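Local coordinates for capsid protein (Infectious hypodermal and hematopoietic necrosis virus, PDB 3N7X) that assembles in sixty copies into the icosahedral shell of a shrimp-infecting densovirus, with calcium ions bound where its subunits meet, at residues 53-61 / 174-182. Residues are numbered along the deposited sequence; the frame is centred on the assembly and turned at random.
With CA (calcium ion), chain B.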
loop_
_atom_site.group_PDB
_atom_site.type_symbol
_atom_site.label_atom_id
_atom_site.label_comp_id
_atom_site.label_asym_id
_atom_site.label_seq_id
_atom_site.Cartn_x
_atom_site.Cartn_y
_atom_site.Cartn_z
ATOM N N ARG A 53 -77.374 51.561 -20.681
ATOM C CA ARG A 53 -76.507 52.403 -21.501
ATOM C C ARG A 53 -77.271 53.664 -21.900
ATOM O O ARG A 53 -78.472 53.608 -22.149
ATOM C CB ARG A 53 -76.064 51.652 -22.758
ATOM C CG ARG A 53 -75.676 50.194 -22.539
ATOM C CD ARG A 53 -75.092 49.623 -23.823
ATOM N NE ARG A 53 -75.004 48.167 -23.827
ATOM C CZ ARG A 53 -76.009 47.356 -24.150
ATOM N NH1 ARG A 53 -77.187 47.857 -24.494
ATOM N NH2 ARG A 53 -75.827 46.041 -24.149
ATOM N N ARG A 54 -76.575 54.795 -21.978
ATOM C CA ARG A 54 -77.218 56.061 -22.327
ATOM C C ARG A 54 -76.349 56.952 -23.204
ATOM O O ARG A 54 -75.145 56.718 -23.341
ATOM C CB ARG A 54 -77.574 56.816 -21.045
ATOM C CG ARG A 54 -78.548 56.055 -20.187
ATOM C CD ARG A 54 -78.737 56.637 -18.807
ATOM N NE ARG A 54 -79.743 55.847 -18.100
ATOM C CZ ARG A 54 -79.938 55.857 -16.784
ATOM N NH1 ARG A 54 -79.195 56.626 -15.997
ATOM N NH2 ARG A 54 -80.870 55.074 -16.256
ATOM N N TYR A 55 -76.972 57.964 -23.810
ATOM C CA TYR A 55 -76.248 58.928 -24.634
ATOM C C TYR A 55 -76.290 60.251 -23.885
ATOM O O TYR A 55 -77.357 60.663 -23.411
ATOM C CB TYR A 55 -76.919 59.180 -25.987
ATOM C CG TYR A 55 -77.019 58.019 -26.945
ATOM C CD1 TYR A 55 -75.923 57.203 -27.219
ATOM C CD2 TYR A 55 -78.208 57.780 -27.635
ATOM C CE1 TYR A 55 -76.013 56.175 -28.160
ATOM C CE2 TYR A 55 -78.307 56.763 -28.575
ATOM C CZ TYR A 55 -77.211 55.964 -28.835
ATOM O OH TYR A 55 -77.324 54.964 -29.774
ATOM N N PHE A 56 -75.142 60.913 -23.781
ATOM C CA PHE A 56 -75.070 62.213 -23.125
ATOM C C PHE A 56 -74.466 63.214 -24.102
ATOM O O PHE A 56 -73.604 62.856 -24.917
ATOM C CB PHE A 56 -74.184 62.167 -21.874
ATOM C CG PHE A 56 -74.762 61.378 -20.728
ATOM C CD1 PHE A 56 -76.130 61.141 -20.635
ATOM C CD2 PHE A 56 -73.933 60.925 -19.700
ATOM C CE1 PHE A 56 -76.664 60.467 -19.535
ATOM C CE2 PHE A 56 -74.454 60.251 -18.594
ATOM C CZ PHE A 56 -75.824 60.021 -18.511
ATOM N N GLU A 57 -74.924 64.461 -24.030
ATOM C CA GLU A 57 -74.396 65.518 -24.887
ATOM C C GLU A 57 -73.960 66.663 -23.984
ATOM O O GLU A 57 -74.551 66.884 -22.928
ATOM C CB GLU A 57 -75.450 66.022 -25.875
ATOM C CG GLU A 57 -75.990 64.979 -26.836
ATOM C CD GLU A 57 -77.103 64.147 -26.223
ATOM O OE1 GLU A 57 -77.957 64.735 -25.523
ATOM O OE2 GLU A 57 -77.135 62.914 -26.446
ATOM N N PHE A 58 -72.932 67.390 -24.403
ATOM C CA PHE A 58 -72.420 68.500 -23.610
ATOM C C PHE A 58 -71.951 69.651 -24.482
ATOM O O PHE A 58 -71.523 69.443 -25.618
ATOM C CB PHE A 58 -71.204 68.057 -22.791
ATOM C CG PHE A 58 -71.468 66.922 -21.851
ATOM C CD1 PHE A 58 -72.133 67.136 -20.649
ATOM C CD2 PHE A 58 -71.021 65.637 -22.156
ATOM C CE1 PHE A 58 -72.348 66.088 -19.760
ATOM C CE2 PHE A 58 -71.231 64.582 -21.275
ATOM C CZ PHE A 58 -71.896 64.806 -20.073
ATOM N N ASP A 59 -72.026 70.860 -23.936
ATOM C CA ASP A 59 -71.520 72.042 -24.619
ATOM C C ASP A 59 -70.709 72.776 -23.552
ATOM O O ASP A 59 -70.449 72.214 -22.491
ATOM C CB ASP A 59 -72.643 72.929 -25.173
ATOM C CG ASP A 59 -73.584 73.435 -24.104
ATOM O OD1 ASP A 59 -73.208 73.459 -22.912
ATOM O OD2 ASP A 59 -74.709 73.830 -24.467
ATOM N N ALA A 60 -70.318 74.016 -23.816
ATOM C CA ALA A 60 -69.515 74.759 -22.855
ATOM C C ALA A 60 -70.283 75.253 -21.626
ATOM O O ALA A 60 -69.771 76.084 -20.868
ATOM C CB ALA A 60 -68.829 75.925 -23.553
ATOM N N ALA A 61 -71.498 74.746 -21.426
ATOM C CA ALA A 61 -72.324 75.128 -20.270
ATOM C C ALA A 61 -72.606 76.627 -20.213
ATOM O O ALA A 61 -72.826 77.199 -19.141
ATOM C CB ALA A 61 -71.645 74.684 -18.975
ATOM N N TRP A 174 -82.669 64.065 -15.457
ATOM C CA TRP A 174 -81.394 63.543 -14.986
ATOM C C TRP A 174 -81.030 62.233 -15.679
ATOM O O TRP A 174 -79.865 61.985 -15.982
ATOM C CB TRP A 174 -81.425 63.322 -13.476
ATOM C CG TRP A 174 -81.293 64.575 -12.668
ATOM C CD1 TRP A 174 -82.274 65.194 -11.948
ATOM C CD2 TRP A 174 -80.095 65.325 -12.439
ATOM N NE1 TRP A 174 -81.760 66.274 -11.278
ATOM C CE2 TRP A 174 -80.425 66.379 -11.561
ATOM C CE3 TRP A 174 -78.773 65.205 -12.887
ATOM C CZ2 TRP A 174 -79.480 67.310 -11.118
ATOM C CZ3 TRP A 174 -77.829 66.131 -12.445
ATOM C CH2 TRP A 174 -78.191 67.169 -11.568
ATOM N N ILE A 175 -82.023 61.387 -15.919
ATOM C CA ILE A 175 -81.764 60.124 -16.590
ATOM C C ILE A 175 -81.384 60.419 -18.035
ATOM O O ILE A 175 -80.511 59.771 -18.611
ATOM C CB ILE A 175 -83.005 59.217 -16.563
ATOM C CG1 ILE A 175 -83.279 58.768 -15.129
ATOM C CG2 ILE A 175 -82.796 58.016 -17.471
ATOM C CD1 ILE A 175 -84.461 57.831 -14.997
ATOM N N GLN A 176 -82.042 61.410 -18.619
ATOM C CA GLN A 176 -81.770 61.789 -19.996
ATOM C C GLN A 176 -80.360 62.348 -20.157
ATOM O O GLN A 176 -79.685 62.083 -21.156
ATOM C CB GLN A 176 -82.786 62.836 -20.461
ATOM C CG GLN A 176 -84.082 62.257 -21.016
ATOM C CD GLN A 176 -85.274 63.204 -20.860
ATOM O OE1 GLN A 176 -85.146 64.423 -21.007
ATOM N NE2 GLN A 176 -86.444 62.639 -20.571
ATOM N N ASN A 177 -79.903 63.100 -19.160
ATOM C CA ASN A 177 -78.595 63.725 -19.265
ATOM C C ASN A 177 -78.175 64.400 -17.964
ATOM O O ASN A 177 -79.009 64.712 -17.110
ATOM C CB ASN A 177 -78.661 64.802 -20.366
ATOM C CG ASN A 177 -77.302 65.136 -20.963
ATOM O OD1 ASN A 177 -76.843 64.475 -21.900
ATOM N ND2 ASN A 177 -76.655 66.161 -20.424
ATOM N N PRO A 178 -76.863 64.599 -17.781
ATOM C CA PRO A 178 -76.400 65.268 -16.565
ATOM C C PRO A 178 -76.958 66.688 -16.684
ATOM O O PRO A 178 -76.988 67.249 -17.779
ATOM C CB PRO A 178 -74.883 65.229 -16.715
ATOM C CG PRO A 178 -74.671 63.909 -17.405
ATOM C CD PRO A 178 -75.752 63.906 -18.461
ATOM N N GLN A 179 -77.406 67.264 -15.575
ATOM C CA GLN A 179 -77.988 68.602 -15.606
ATOM C C GLN A 179 -77.046 69.698 -15.117
ATOM O O GLN A 179 -76.103 69.435 -14.366
ATOM C CB GLN A 179 -79.276 68.610 -14.780
ATOM C CG GLN A 179 -80.322 67.636 -15.295
ATOM C CD GLN A 179 -80.712 67.927 -16.735
ATOM O OE1 GLN A 179 -81.118 69.042 -17.062
ATOM N NE2 GLN A 179 -80.593 66.926 -17.602
ATOM N N LEU A 180 -77.306 70.930 -15.546
ATOM C CA LEU A 180 -76.471 72.054 -15.146
ATOM C C LEU A 180 -76.674 72.469 -13.696
ATOM O O LEU A 180 -77.797 72.526 -13.194
ATOM C CB LEU A 180 -76.723 73.259 -16.053
ATOM C CG LEU A 180 -76.149 73.195 -17.471
ATOM C CD1 LEU A 180 -76.502 74.482 -18.203
ATOM C CD2 LEU A 180 -74.633 73.008 -17.421
ATOM N N VAL A 181 -75.563 72.758 -13.031
ATOM C CA VAL A 181 -75.568 73.185 -11.641
ATOM C C VAL A 181 -74.790 74.493 -11.569
ATOM O O VAL A 181 -73.722 74.624 -12.169
ATOM C CB VAL A 181 -74.889 72.133 -10.734
ATOM C CG1 VAL A 181 -74.689 72.694 -9.339
ATOM C CG2 VAL A 181 -75.745 70.879 -10.665
ATOM N N THR A 182 -75.330 75.468 -10.850
ATOM C CA THR A 182 -74.657 76.750 -10.726
ATOM C C THR A 182 -73.585 76.648 -9.650
ATOM O O THR A 182 -73.891 76.461 -8.474
ATOM C CB THR A 182 -75.654 77.865 -10.362
ATOM O OG1 THR A 182 -76.637 77.974 -11.399
ATOM C CG2 THR A 182 -74.939 79.198 -10.214
HETATM CA CA CA B . -79.732 61.098 -23.285
HETATM O O HOH W 1 -78.475 59.356 -16.595
HETATM O O HOH W 2 -78.947 63.344 -23.390
HETATM O O HOH W 3 -79.442 61.782 -25.582
HETATM O O HOH W 4 -79.995 59.308 -21.689
#
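N177, the first residue beyond helix 171-176, turns its side-chain amide to the edge of strand 45-59 at E57. With CG anti to the backbone N (chi1 -157°), OD1 accepts from the amide N of E57 at 2.9 Å through an in-plane lone pair, while ND2 makes only a weak bond to E57 O. ND2 also donates to the carbonyl O of P178, 2.9 Å away, which helps fix the amide's rotation. P178 crosses F56 obliquely and sets CD over the ring face, 3.4 Å from the centroid and 9° off the normal, a close CH-pi contact. The proline's CG reaches the CE1-CZ side of F58, so the pyrrolidine bridges two aromatic rings. Toward the start of the strand, the extended R54 lays one guanidinium face over I175 CG2, with CZ 3.6 Å from that methyl; its NH2 bonds to L81 O.

Y55 O and Q176 O both bind the calcium ion at 2.4 Å, alongside three waters and E191 of a neighbouring subunit, tying the two chains together. One water also donates to E57 OE1 and N177 OD1, coupling the N177 amide to the metal site. The contact thus links strand 45-59, paired with strand 281-296, to helix 171-176 and to strand 179-182 of the second antiparallel sheet; past strand 45-59, A61 CB meets L180 CD2 at 3.8 Å, and both residues touch Y72 of strand 70-74.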